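Local coordinates for uracil-DNA glycosylase (Nitratifractor salsuginis, PDB 5X3G), which belongs to the uracil-DNA glycosylase superfamily and folds as an alpha/beta domain with helices packed round a four-stranded parallel sheet, at residues 71-76 against 202-207; 90-94 against 115-119; 61-66 against 160-166; 167-172 against 186-190. One frame throughout, in Å; residues are numbered along the deposited sequence.

Overall arrangement
The centres of all four contacts lie within about 12 Å of the chain centre and gather round its four-stranded parallel sheet, ordered 164-168, 73-77, 203-207, 225-228. Interaction 1 joins the two inner strands. Interactions 3 and 4 both use strand 164-168, the first at its start and the second at its end, their centres about 16 Å apart; interaction 4 brings in helix 179-196, which leads to strand 203-207. Interaction 2 lies beside the sheet, its centre about 15 Å from that of interaction 1, where loop 90-94 meets helix 114-126, with a backbone bond from Ala-91 to Leu-166. Both 2 and 4 fall between the segments of interaction 1, while 1 and 3 interleave, tying distant sequence together.

Interaction 1. Residues 71-76 against 202-207; sequences VRYILF and PTLILF
Tyr-73 and Thr-203 stand side by side and point the same way, neighbours on the two inner strands of the four-stranded parallel sheet at the heart of this alpha/beta fold. The tyrosine ring passes Ile-205 obliquely, its CD1 lying 3.6 Å from the isoleucine CD1; with CG1 anti to the carbonyl carbon (chi1 -60°), Ile-205 leans across toward strand 73-77 and sets CD1 against that ring. Its other branch, CG2, turns to Leu-75 CG. Helix 240-246 covers this face, with Leu-245 touching both Tyr-73 and Ile-205. On the other face, Ile-74 runs alongside the Pro-202 ring, and Leu-204 CD2 reaches the edge of the Phe-76 ring, 3.8 Å from its CE2. Phe-76 also lies beside Leu-206, and Ile-74 CG2 sits over one face of the phenylalanine ring, near its rim.

The strands are joined by Thr-203 N to Arg-72 O, Ile-74 N to Thr-203 O and Ile-205 N to Ile-74 O, each 3.0 Å. The next bond, Phe-76 N to Ile-205 O, is weak at 3.4 Å as the strands part. A water bridges the gap, donating to Phe-76 O and Ile-205 O and accepting from Phe-207 N at 2.7 Å.

Interaction 2. Residues 90-94 against 115-119; sequences YAFID and SLRNF
The Phe-92 ring turns its edge to the face of Phe-119, a T-shaped pair with the planes at 83° and the centroids 5.2 Å apart. Phe-92 CE2 makes the closest approach, 3.6 Å from Phe-119 CG, so it arrives over the root of the ring and off its centre. Phe-119 CB lies in the plane of the Phe-92 ring, next to CZ. Farther round the same rim, Ser-115 CB meets CE1 at 3.8 Å. One face of Phe-92 is covered near its rim by Leu-116 CD2, 4.1 Å from CE2. One turn of helix 114-126 thus supplies both the edge partners and this cover.

Phe-92 brings its ring to the helix with CG swung away from the backbone N (chi1 -155°), on a backbone with positive phi (73°). Leu-116 fills the angle between ring and chain: its CD1 touches Phe-92 O at 3.2 Å and Asp-94 CB at 3.6 Å. Behind it, Met-152 of helix 152-161 packs against Leu-116, while Phe-246 makes a second edge-to-face pair with Phe-119.

The polar groups beside this packing are satisfied by residues other than those of 115-119: Phe-92 O accepts a hydrogen bond from Tyr-81 OH; the Asp-94 carboxylate takes hydrogen bonds from Ser-86 OG and Arg-96 N and forms a salt bridge with Arg-83. Between loop and helix the contact is therefore apolar and aromatic, resting on ring and methyl packing, while these bonds probably fix the loop that presents Phe-92.

Interaction 3. Residues 61-66 against 160-166; sequences AAFSTL and ERSGVLL
A Schellman motif ends helix 152-161 here: Gly-163, the C' residue with positive phi, donates its N to Glu-160 O, Val-164 N bonds to Phe-159 O, and Val-164 then starts the outer strand 164-168. Leu-66 lies against this turn and spreads its two methyls, CD2 going to Glu-160 O at 3.3 Å and CD1 to Val-164 O at 3.4 Å. Farther along, Leu-165 reaches back to the short 3-10 segment 61-63. Its CG is anti to the backbone N (chi1 -179°), and CD1 ends over one face of the Phe-63 ring, 4.1 Å from the centroid and 16° off the normal, a CH-pi contact. The same methyl touches Ala-62 O at 3.2 Å, and Trp-27 adds an edge-to-face partner for Phe-63.

Two waters carry the polar links. One donates to Ala-62 O and to Glu-160 OE2, at 2.5 Å from the latter, and accepts from Leu-66 N. The other accepts from Leu-166 N at 2.9 Å and makes long bonds to Ala-62 O and Val-164 O. Glu-160 crosses Thr-65 at about a right angle, and its OE1 forms a salt bridge with Arg-156.

Ala-62 O accepts from both waters, closely from the first, which leads to the helix end, and at a long 3.3 Å from the second, which leads to the strand. The buried carboxylate, shared between water and arginine, is probably kept ionised.

Interaction 4. Residues 167-172 against 186-190; sequences LNMALL and WRAFI
Trp-186 lays its indole against the chain that leaves strand 164-168, and its atoms meet successive residues of that chain. CB starts 3.2 Å from Met-169 O. CG lies under Ala-170 CA, which sits over the face of the five-membered ring, 4.0 Å from its centroid, while CD1 meets Ala-170 CB at 3.5 Å. Next comes the middle of the indole, with Leu-171 N centred 3.8 Å above the plane. NE1 approaches Leu-172 CG and gives its hydrogen bond to Tyr-42. The six-membered ring finishes under Leu-171, whose side chain stands at about a right angle to the indole: CB makes a CH-pi contact 17° off the ring normal, and CD1 reaches Trp-186 CZ3 at 3.6 Å.

Phe-189 sits at the edge of the indole, which points CZ3 at the centre of the phenylalanine face; Phe-189 CZ is near Leu-171 CD1. One turn on from the tryptophan, Ile-190 sends CG1 to Met-169 O at 3.4 Å, and CD1 meets Leu-167 CD2 tip to tip at 4.0 Å. The selenium of Met-169, a selenomethionine in this model, approaches Ile-190 CG2 more loosely.

Helix 179-196 is therefore set against the end of the outer strand and the turn after it. Helix 40-48 meets Leu-172 and Trp-186 through Met-46, helix 28-35 brings Leu-35 to Trp-186 and Phe-189, and strand 73-77 adjoins Leu-167 within the sheet.

Interaction 1. Residues 71-76 against 202-207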
loop_
_atom_site.group_PDB
_atom_site.type_symbol
_atom_site.label_atom_id
_atom_site.label_comp_id
_atom_site.label_asym_id
_atom_site.label_seq_id
_atom_site.Cartn_x
_atom_site.Cartn_y
_atom_site.Cartn_z
ATOM N N VAL A 71 -3.111 10.007 -8.886
ATOM C CA VAL A 71 -2.771 8.588 -8.845
ATOM C C VAL A 71 -2.104 8.215 -10.165
ATOM O O VAL A 71 -2.740 8.229 -11.222
ATOM C CB VAL A 71 -4.005 7.719 -8.583
ATOM C CG1 VAL A 71 -3.620 6.242 -8.563
ATOM C CG2 VAL A 71 -4.666 8.118 -7.275
ATOM N N ARG A 72 -0.816 7.889 -10.107
ATOM C CA ARG A 72 -0.090 7.364 -11.256
ATOM C C ARG A 72 0.088 5.856 -11.195
ATOM O O ARG A 72 0.221 5.213 -12.243
ATOM C CB ARG A 72 1.288 8.026 -11.358
ATOM C CG ARG A 72 1.252 9.538 -11.226
ATOM C CD ARG A 72 2.655 10.119 -11.204
ATOM N NE ARG A 72 3.532 9.491 -12.190
ATOM C CZ ARG A 72 4.858 9.457 -12.093
ATOM N NH1 ARG A 72 5.462 10.014 -11.052
ATOM N NH2 ARG A 72 5.580 8.868 -13.035
ATOM N N TYR A 73 0.095 5.285 -9.993
ATOM C CA TYR A 73 0.253 3.856 -9.789
ATOM C C TYR A 73 -0.704 3.404 -8.698
ATOM O O TYR A 73 -1.073 4.181 -7.812
ATOM C CB TYR A 73 1.682 3.482 -9.377
ATOM C CG TYR A 73 2.759 3.822 -10.382
ATOM C CD1 TYR A 73 3.115 2.926 -11.384
ATOM C CD2 TYR A 73 3.433 5.033 -10.318
ATOM C CE1 TYR A 73 4.106 3.233 -12.298
ATOM C CE2 TYR A 73 4.424 5.348 -11.226
ATOM C CZ TYR A 73 4.757 4.448 -12.213
ATOM O OH TYR A 73 5.745 4.763 -13.116
ATOM N N ILE A 74 -1.094 2.135 -8.760
ATOM C CA ILE A 74 -1.845 1.486 -7.690
ATOM C C ILE A 74 -1.068 0.238 -7.302
ATOM O O ILE A 74 -1.092 -0.763 -8.028
ATOM C CB ILE A 74 -3.280 1.130 -8.103
ATOM C CG1 ILE A 74 -4.013 2.368 -8.623
ATOM C CG2 ILE A 74 -4.032 0.512 -6.932
ATOM C CD1 ILE A 74 -5.478 2.123 -8.903
ATOM N N LEU A 75 -0.375 0.297 -6.171
ATOM C CA LEU A 75 0.414 -0.818 -5.666
ATOM C C LEU A 75 -0.449 -1.638 -4.717
ATOM O O LEU A 75 -0.945 -1.109 -3.715
ATOM C CB LEU A 75 1.670 -0.301 -4.964
ATOM C CG LEU A 75 2.790 -1.286 -4.612
ATOM C CD1 LEU A 75 4.072 -0.507 -4.439
ATOM C CD2 LEU A 75 2.485 -2.068 -3.343
ATOM N N PHE A 76 -0.609 -2.923 -5.016
ATOM C CA PHE A 76 -1.560 -3.754 -4.291
ATOM C C PHE A 76 -0.916 -4.508 -3.134
ATOM O O PHE A 76 0.253 -4.898 -3.181
ATOM C CB PHE A 76 -2.228 -4.761 -5.229
ATOM C CG PHE A 76 -3.338 -4.180 -6.061
ATOM C CD1 PHE A 76 -4.623 -4.083 -5.554
ATOM C CD2 PHE A 76 -3.101 -3.749 -7.356
ATOM C CE1 PHE A 76 -5.652 -3.557 -6.318
ATOM C CE2 PHE A 76 -4.125 -3.221 -8.127
ATOM C CZ PHE A 76 -5.403 -3.125 -7.605
ATOM N N PRO A 202 -4.061 4.765 -14.368
ATOM C CA PRO A 202 -2.861 4.486 -13.576
ATOM C C PRO A 202 -2.396 3.056 -13.800
ATOM O O PRO A 202 -3.167 2.173 -14.180
ATOM C CB PRO A 202 -3.324 4.704 -12.134
ATOM C CG PRO A 202 -4.757 4.346 -12.166
ATOM C CD PRO A 202 -5.269 4.778 -13.519
ATOM N N THR A 203 -1.109 2.834 -13.561
ATOM C CA THR A 203 -0.502 1.529 -13.788
ATOM C C THR A 203 -0.570 0.685 -12.520
ATOM O O THR A 203 -0.189 1.141 -11.438
ATOM C CB THR A 203 0.948 1.690 -14.245
ATOM O OG1 THR A 203 0.971 2.290 -15.545
ATOM C CG2 THR A 203 1.638 0.342 -14.308
ATOM N N LEU A 204 -1.055 -0.547 -12.658
ATOM C CA LEU A 204 -1.120 -1.467 -11.532
ATOM C C LEU A 204 0.248 -2.096 -11.296
ATOM O O LEU A 204 0.840 -2.672 -12.211
ATOM C CB LEU A 204 -2.160 -2.559 -11.789
ATOM C CG LEU A 204 -3.563 -2.144 -12.232
ATOM C CD1 LEU A 204 -4.463 -3.372 -12.345
ATOM C CD2 LEU A 204 -4.164 -1.106 -11.289
ATOM N N ILE A 205 0.749 -1.983 -10.068
ATOM C CA ILE A 205 1.985 -2.643 -9.663
ATOM C C ILE A 205 1.604 -3.911 -8.914
ATOM O O ILE A 205 0.995 -3.850 -7.839
ATOM C CB ILE A 205 2.861 -1.725 -8.799
ATOM C CG1 ILE A 205 3.234 -0.464 -9.577
ATOM C CG2 ILE A 205 4.104 -2.471 -8.322
ATOM C CD1 ILE A 205 3.836 0.614 -8.711
ATOM N N LEU A 206 1.962 -5.059 -9.478
ATOM C CA LEU A 206 1.454 -6.349 -9.021
ATOM C C LEU A 206 2.617 -7.193 -8.508
ATOM O O LEU A 206 3.368 -7.774 -9.296
ATOM C CB LEU A 206 0.701 -7.045 -10.149
ATOM C CG LEU A 206 -0.400 -6.185 -10.779
ATOM C CD1 LEU A 206 -0.866 -6.777 -12.101
ATOM C CD2 LEU A 206 -1.572 -6.014 -9.814
ATOM N N PHE A 207 2.755 -7.262 -7.186
ATOM C CA PHE A 207 3.804 -8.054 -6.551
ATOM C C PHE A 207 3.381 -9.517 -6.504
ATOM O O PHE A 207 2.414 -9.867 -5.820
ATOM C CB PHE A 207 4.087 -7.538 -5.142
ATOM C CG PHE A 207 4.964 -6.322 -5.100
ATOM C CD1 PHE A 207 5.898 -6.088 -6.094
ATOM C CD2 PHE A 207 4.859 -5.416 -4.058
ATOM C CE1 PHE A 207 6.708 -4.969 -6.051
ATOM C CE2 PHE A 207 5.666 -4.296 -4.008
ATOM C CZ PHE A 207 6.592 -4.071 -5.006
HETATM O O HOH W 1 1.041 -5.776 -5.742
#

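Interaction 2. Residues 90-94 against 115-119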
loop_
_atom_site.group_PDB
_atom_site.type_symbol
_atom_site.label_atom_id
_atom_site.label_comp_id
_atom_site.label_asym_id
_atom_site.label_seq_id
_atom_site.Cartn_x
_atom_site.Cartn_y
_atom_site.Cartn_z
ATOM N N TYR A 90 -2.541 1.380 4.934
ATOM C CA TYR A 90 -1.750 1.418 3.714
ATOM C C TYR A 90 -1.284 0.016 3.365
ATOM O O TYR A 90 -0.891 -0.753 4.247
ATOM C CB TYR A 90 -0.513 2.314 3.857
ATOM C CG TYR A 90 -0.801 3.768 4.132
ATOM C CD1 TYR A 90 -1.106 4.641 3.099
ATOM C CD2 TYR A 90 -0.739 4.273 5.423
ATOM C CE1 TYR A 90 -1.358 5.978 3.345
ATOM C CE2 TYR A 90 -0.990 5.609 5.682
ATOM C CZ TYR A 90 -1.300 6.456 4.637
ATOM O OH TYR A 90 -1.546 7.787 4.888
ATOM N N ALA A 91 -1.323 -0.309 2.079
ATOM C CA ALA A 91 -0.607 -1.483 1.609
ATOM C C ALA A 91 0.887 -1.297 1.840
ATOM O O ALA A 91 1.414 -0.181 1.781
ATOM C CB ALA A 91 -0.890 -1.727 0.125
ATOM N N PHE A 92 1.559 -2.404 2.162
ATOM C CA PHE A 92 3.016 -2.486 2.205
ATOM C C PHE A 92 3.637 -1.763 3.398
ATOM O O PHE A 92 4.669 -2.205 3.910
ATOM C CB PHE A 92 3.619 -1.953 0.901
ATOM C CG PHE A 92 4.977 -2.510 0.596
ATOM C CD1 PHE A 92 5.239 -3.855 0.794
ATOM C CD2 PHE A 92 5.987 -1.699 0.108
ATOM C CE1 PHE A 92 6.481 -4.381 0.518
ATOM C CE2 PHE A 92 7.235 -2.219 -0.170
ATOM C CZ PHE A 92 7.482 -3.564 0.034
ATOM N N ILE A 93 3.038 -0.665 3.851
ATOM C CA ILE A 93 3.617 0.125 4.935
ATOM C C ILE A 93 3.275 -0.527 6.268
ATOM O O ILE A 93 2.106 -0.588 6.662
ATOM C CB ILE A 93 3.121 1.576 4.896
ATOM C CG1 ILE A 93 3.388 2.195 3.528
ATOM C CG2 ILE A 93 3.815 2.394 5.967
ATOM C CD1 ILE A 93 4.853 2.242 3.147
ATOM N N ASP A 94 4.300 -0.987 6.979
ATOM C CA ASP A 94 4.118 -1.642 8.269
ATOM C C ASP A 94 4.229 -0.605 9.381
ATOM O O ASP A 94 5.294 -0.011 9.583
ATOM C CB ASP A 94 5.149 -2.756 8.458
ATOM C CG ASP A 94 4.836 -3.648 9.647
ATOM O OD1 ASP A 94 4.477 -3.122 10.720
ATOM O OD2 ASP A 94 4.946 -4.885 9.512
ATOM N N SER A 115 9.682 -8.158 3.738
ATOM C CA SER A 115 9.414 -7.519 2.455
ATOM C C SER A 115 9.945 -6.092 2.426
ATOM O O SER A 115 10.578 -5.676 1.448
ATOM C CB SER A 115 7.914 -7.551 2.167
ATOM O OG SER A 115 7.480 -8.877 1.930
ATOM N N LEU A 116 9.713 -5.333 3.499
ATOM C CA LEU A 116 10.211 -3.964 3.549
ATOM C C LEU A 116 11.729 -3.929 3.638
ATOM O O LEU A 116 12.364 -3.040 3.061
ATOM C CB LEU A 116 9.586 -3.217 4.723
ATOM C CG LEU A 116 8.238 -2.584 4.375
ATOM C CD1 LEU A 116 7.391 -2.378 5.620
ATOM C CD2 LEU A 116 8.450 -1.271 3.627
ATOM N N ARG A 117 12.326 -4.876 4.366
ATOM C CA ARG A 117 13.780 -4.998 4.397
ATOM C C ARG A 117 14.344 -5.100 2.984
ATOM O O ARG A 117 15.192 -4.294 2.572
ATOM C CB ARG A 117 14.176 -6.221 5.233
ATOM C CG ARG A 117 15.675 -6.456 5.355
ATOM C CD ARG A 117 15.995 -7.672 6.228
ATOM N NE ARG A 117 15.742 -8.941 5.547
ATOM C CZ ARG A 117 14.966 -9.913 6.023
ATOM N NH1 ARG A 117 14.363 -9.775 7.195
ATOM N NH2 ARG A 117 14.805 -11.031 5.330
ATOM N N ASN A 118 13.851 -6.072 2.214
ATOM C CA ASN A 118 14.390 -6.283 0.876
ATOM C C ASN A 118 14.041 -5.137 -0.064
ATOM O O ASN A 118 14.842 -4.798 -0.943
ATOM C CB ASN A 118 13.895 -7.615 0.316
ATOM C CG ASN A 118 14.465 -8.808 1.063
ATOM O OD1 ASN A 118 15.593 -8.763 1.555
ATOM N ND2 ASN A 118 13.689 -9.884 1.147
ATOM N N PHE A 119 12.868 -4.519 0.106
ATOM C CA PHE A 119 12.507 -3.383 -0.738
ATOM C C PHE A 119 13.423 -2.197 -0.479
ATOM O O PHE A 119 13.815 -1.492 -1.415
ATOM C CB PHE A 119 11.047 -2.985 -0.504
ATOM C CG PHE A 119 10.581 -1.856 -1.386
ATOM C CD1 PHE A 119 10.009 -2.123 -2.617
ATOM C CD2 PHE A 119 10.706 -0.534 -0.990
ATOM C CE1 PHE A 119 9.579 -1.095 -3.439
ATOM C CE2 PHE A 119 10.276 0.497 -1.811
ATOM C CZ PHE A 119 9.713 0.213 -3.034
#

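Interaction 3. Residues 61-66 against 160-166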
loop_
_atom_site.group_PDB
_atom_site.type_symbol
_atom_site.label_atom_id
_atom_site.label_comp_id
_atom_site.label_asym_id
_atom_site.label_seq_id
_atom_site.Cartn_x
_atom_site.Cartn_y
_atom_site.Cartn_z
ATOM N N ALA A 61 -6.941 5.371 4.729
ATOM C CA ALA A 61 -5.781 6.249 4.860
ATOM C C ALA A 61 -5.014 6.388 3.549
ATOM O O ALA A 61 -4.338 7.403 3.330
ATOM C CB ALA A 61 -4.852 5.735 5.958
ATOM N N ALA A 62 -5.107 5.387 2.669
ATOM C CA ALA A 62 -4.443 5.469 1.375
ATOM C C ALA A 62 -5.019 6.570 0.490
ATOM O O ALA A 62 -4.352 7.003 -0.456
ATOM C CB ALA A 62 -4.530 4.123 0.659
ATOM N N PHE A 63 -6.235 7.033 0.777
ATOM C CA PHE A 63 -6.887 8.089 0.012
ATOM C C PHE A 63 -6.815 9.449 0.695
ATOM O O PHE A 63 -7.399 10.414 0.188
ATOM C CB PHE A 63 -8.360 7.730 -0.239
ATOM C CG PHE A 63 -8.567 6.397 -0.916
ATOM C CD1 PHE A 63 -8.770 6.323 -2.285
ATOM C CD2 PHE A 63 -8.581 5.222 -0.180
ATOM C CE1 PHE A 63 -8.971 5.100 -2.911
ATOM C CE2 PHE A 63 -8.779 3.997 -0.798
ATOM C CZ PHE A 63 -8.975 3.939 -2.163
ATOM N N SER A 64 -6.117 9.554 1.826
ATOM C CA SER A 64 -6.192 10.746 2.663
ATOM C C SER A 64 -5.277 11.874 2.204
ATOM O O SER A 64 -5.328 12.962 2.789
ATOM C CB SER A 64 -5.867 10.385 4.115
ATOM O OG SER A 64 -4.553 9.870 4.233
ATOM N N THR A 65 -4.444 11.652 1.191
ATOM C CA THR A 65 -3.572 12.708 0.694
ATOM C C THR A 65 -3.719 12.853 -0.815
ATOM O O THR A 65 -3.987 13.950 -1.318
ATOM C CB THR A 65 -2.115 12.427 1.059
ATOM O OG1 THR A 65 -2.010 12.200 2.468
ATOM C CG2 THR A 65 -1.238 13.610 0.676
ATOM N N LEU A 66 -3.543 11.750 -1.538
ATOM C CA LEU A 66 -3.722 11.761 -2.982
ATOM C C LEU A 66 -5.148 12.150 -3.349
ATOM O O LEU A 66 -6.112 11.751 -2.689
ATOM C CB LEU A 66 -3.398 10.387 -3.569
ATOM C CG LEU A 66 -1.944 9.918 -3.627
ATOM C CD1 LEU A 66 -1.889 8.457 -4.040
ATOM C CD2 LEU A 66 -1.145 10.776 -4.592
ATOM N N GLU A 160 3.508 8.467 -1.904
ATOM C CA GLU A 160 2.403 9.317 -2.338
ATOM C C GLU A 160 2.876 10.455 -3.239
ATOM O O GLU A 160 2.161 10.836 -4.173
ATOM C CB GLU A 160 1.650 9.851 -1.121
ATOM C CG GLU A 160 0.921 8.749 -0.364
ATOM C CD GLU A 160 0.192 9.247 0.863
ATOM O OE1 GLU A 160 0.769 10.071 1.602
ATOM O OE2 GLU A 160 -0.956 8.807 1.090
ATOM N N ARG A 161 4.072 10.998 -2.989
ATOM C CA ARG A 161 4.629 12.009 -3.884
ATOM C C ARG A 161 4.785 11.472 -5.297
ATOM O O ARG A 161 4.608 12.217 -6.268
ATOM C CB ARG A 161 5.983 12.500 -3.368
ATOM C CG ARG A 161 5.928 13.450 -2.185
ATOM C CD ARG A 161 7.314 14.005 -1.904
ATOM N NE ARG A 161 7.308 15.099 -0.940
ATOM C CZ ARG A 161 7.405 14.937 0.374
ATOM N NH1 ARG A 161 7.509 13.718 0.884
ATOM N NH2 ARG A 161 7.398 15.991 1.179
ATOM N N SER A 162 5.115 10.190 -5.428
ATOM C CA SER A 162 5.247 9.543 -6.722
ATOM C C SER A 162 3.912 9.066 -7.278
ATOM O O SER A 162 3.894 8.392 -8.312
ATOM C CB SER A 162 6.226 8.372 -6.619
ATOM O OG SER A 162 7.523 8.837 -6.275
ATOM N N GLY A 163 2.802 9.401 -6.624
ATOM C CA GLY A 163 1.490 9.084 -7.158
ATOM C C GLY A 163 1.060 7.651 -6.965
ATOM O O GLY A 163 0.276 7.129 -7.765
ATOM N N VAL A 164 1.541 6.994 -5.917
ATOM C CA VAL A 164 1.264 5.583 -5.684
ATOM C C VAL A 164 0.145 5.468 -4.661
ATOM O O VAL A 164 0.287 5.910 -3.515
ATOM C CB VAL A 164 2.521 4.834 -5.219
ATOM C CG1 VAL A 164 2.186 3.390 -4.850
ATOM C CG2 VAL A 164 3.577 4.879 -6.313
ATOM N N LEU A 165 -0.973 4.889 -5.086
ATOM C CA LEU A 165 -2.062 4.523 -4.191
ATOM C C LEU A 165 -1.770 3.142 -3.620
ATOM O O LEU A 165 -1.747 2.151 -4.360
ATOM C CB LEU A 165 -3.401 4.526 -4.932
ATOM C CG LEU A 165 -4.656 4.180 -4.124
ATOM C CD1 LEU A 165 -4.967 5.258 -3.103
ATOM C CD2 LEU A 165 -5.835 3.959 -5.055
ATOM N N LEU A 166 -1.525 3.084 -2.310
ATOM C CA LEU A 166 -1.164 1.839 -1.631
ATOM C C LEU A 166 -2.447 1.132 -1.214
ATOM O O LEU A 166 -2.965 1.332 -0.115
ATOM C CB LEU A 166 -0.258 2.138 -0.445
ATOM C CG LEU A 166 1.064 2.809 -0.814
ATOM C CD1 LEU A 166 1.704 3.459 0.408
ATOM C CD2 LEU A 166 2.013 1.801 -1.446
HETATM O O HOH W 2 -3.085 9.452 -0.103
HETATM O O HOH W 3 -1.462 5.559 -0.860
#

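Interaction 4. Residues 167-172 against 186-190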
loop_
_atom_site.group_PDB
_atom_site.type_symbol
_atom_site.label_atom_id
_atom_site.label_comp_id
_atom_site.label_asym_id
_atom_site.label_seq_id
_atom_site.Cartn_x
_atom_site.Cartn_y
_atom_site.Cartn_z
ATOM N N LEU A 167 -2.952 0.271 -2.094
ATOM C CA LEU A 167 -4.307 -0.260 -1.992
ATOM C C LEU A 167 -4.277 -1.747 -1.652
ATOM O O LEU A 167 -3.757 -2.553 -2.429
ATOM C CB LEU A 167 -5.063 -0.025 -3.299
ATOM C CG LEU A 167 -6.499 -0.545 -3.373
ATOM C CD1 LEU A 167 -7.354 0.085 -2.284
ATOM C CD2 LEU A 167 -7.082 -0.285 -4.753
ATOM N N ASN A 168 -4.843 -2.102 -0.501
ATOM C CA ASN A 168 -5.051 -3.496 -0.126
ATOM C C ASN A 168 -6.339 -4.023 -0.751
ATOM O O ASN A 168 -7.298 -3.275 -0.957
ATOM C CB ASN A 168 -5.113 -3.649 1.397
ATOM C CG ASN A 168 -3.738 -3.779 2.032
ATOM O OD1 ASN A 168 -2.834 -4.383 1.463
ATOM N ND2 ASN A 168 -3.578 -3.202 3.214
HETATM N N MSE A 169 -6.352 -5.321 -1.053
HETATM C CA MSE A 169 -7.512 -5.958 -1.686
HETATM C C MSE A 169 -8.733 -5.918 -0.772
HETATM O O MSE A 169 -9.858 -5.719 -1.234
HETATM C CB MSE A 169 -7.193 -7.400 -2.080
HETATM C CG MSE A 169 -6.172 -7.520 -3.192
HETATM SE SE MSE A 169 -6.851 -6.804 -4.871
HETATM C CE MSE A 169 -6.791 -8.442 -5.929
ATOM N N ALA A 170 -8.505 -6.123 0.522
ATOM C CA ALA A 170 -9.488 -5.852 1.560
ATOM C C ALA A 170 -8.905 -4.815 2.510
ATOM O O ALA A 170 -7.714 -4.858 2.829
ATOM C CB ALA A 170 -9.868 -7.123 2.328
ATOM N N LEU A 171 -9.741 -3.882 2.960
ATOM C CA LEU A 171 -9.272 -2.762 3.767
ATOM C C LEU A 171 -9.291 -3.038 5.265
ATOM O O LEU A 171 -8.875 -2.170 6.040
ATOM C CB LEU A 171 -10.107 -1.511 3.472
ATOM C CG LEU A 171 -10.132 -1.020 2.024
ATOM C CD1 LEU A 171 -10.813 0.341 1.942
ATOM C CD2 LEU A 171 -8.730 -0.965 1.432
ATOM N N LEU A 172 -9.755 -4.208 5.700
ATOM C CA LEU A 172 -9.792 -4.504 7.125
ATOM C C LEU A 172 -9.417 -5.959 7.362
ATOM O O LEU A 172 -9.515 -6.805 6.471
ATOM C CB LEU A 172 -11.167 -4.179 7.734
ATOM C CG LEU A 172 -12.437 -4.891 7.251
ATOM C CD1 LEU A 172 -12.569 -6.302 7.817
ATOM C CD2 LEU A 172 -13.660 -4.053 7.597
ATOM N N TRP A 186 -14.689 -7.667 -0.423
ATOM C CA TRP A 186 -14.191 -6.394 -0.933
ATOM C C TRP A 186 -13.916 -6.414 -2.430
ATOM O O TRP A 186 -13.586 -5.364 -3.000
ATOM C CB TRP A 186 -12.917 -5.990 -0.188
ATOM C CG TRP A 186 -13.172 -5.481 1.195
ATOM C CD1 TRP A 186 -13.246 -6.216 2.340
ATOM C CD2 TRP A 186 -13.393 -4.119 1.577
ATOM N NE1 TRP A 186 -13.500 -5.397 3.414
ATOM C CE2 TRP A 186 -13.594 -4.104 2.970
ATOM C CE3 TRP A 186 -13.440 -2.911 0.875
ATOM C CZ2 TRP A 186 -13.837 -2.929 3.676
ATOM C CZ3 TRP A 186 -13.685 -1.747 1.575
ATOM C CH2 TRP A 186 -13.878 -1.763 2.963
ATOM N N ARG A 187 -14.038 -7.575 -3.077
ATOM C CA ARG A 187 -13.705 -7.671 -4.494
ATOM C C ARG A 187 -14.561 -6.732 -5.341
ATOM O O ARG A 187 -14.061 -6.094 -6.273
ATOM C CB ARG A 187 -13.851 -9.118 -4.963
ATOM C CG ARG A 187 -13.587 -9.313 -6.440
ATOM C CD ARG A 187 -13.650 -10.781 -6.788
ATOM N NE ARG A 187 -12.766 -11.552 -5.917
ATOM C CZ ARG A 187 -13.023 -12.786 -5.498
ATOM N NH1 ARG A 187 -14.139 -13.395 -5.876
ATOM N NH2 ARG A 187 -12.168 -13.410 -4.700
ATOM N N ALA A 188 -15.857 -6.630 -5.032
ATOM C CA ALA A 188 -16.716 -5.701 -5.765
ATOM C C ALA A 188 -16.290 -4.253 -5.553
ATOM O O ALA A 188 -16.378 -3.435 -6.482
ATOM C CB ALA A 188 -18.176 -5.891 -5.350
ATOM N N PHE A 189 -15.834 -3.923 -4.342
ATOM C CA PHE A 189 -15.283 -2.599 -4.080
ATOM C C PHE A 189 -14.077 -2.328 -4.971
ATOM O O PHE A 189 -13.967 -1.256 -5.580
ATOM C CB PHE A 189 -14.907 -2.478 -2.600
ATOM C CG PHE A 189 -14.034 -1.292 -2.283
ATOM C CD1 PHE A 189 -14.597 -0.067 -1.969
ATOM C CD2 PHE A 189 -12.650 -1.410 -2.274
ATOM C CE1 PHE A 189 -13.802 1.022 -1.673
ATOM C CE2 PHE A 189 -11.852 -0.322 -1.978
ATOM C CZ PHE A 189 -12.424 0.895 -1.676
ATOM N N ILE A 190 -13.154 -3.291 -5.056
ATOM C CA ILE A 190 -11.955 -3.098 -5.870
ATOM C C ILE A 190 -12.327 -2.947 -7.341
ATOM O O ILE A 190 -11.834 -2.049 -8.033
ATOM C CB ILE A 190 -10.959 -4.253 -5.662
ATOM C CG1 ILE A 190 -10.487 -4.306 -4.206
ATOM C CG2 ILE A 190 -9.764 -4.083 -6.582
ATOM C CD1 ILE A 190 -9.792 -3.045 -3.754
#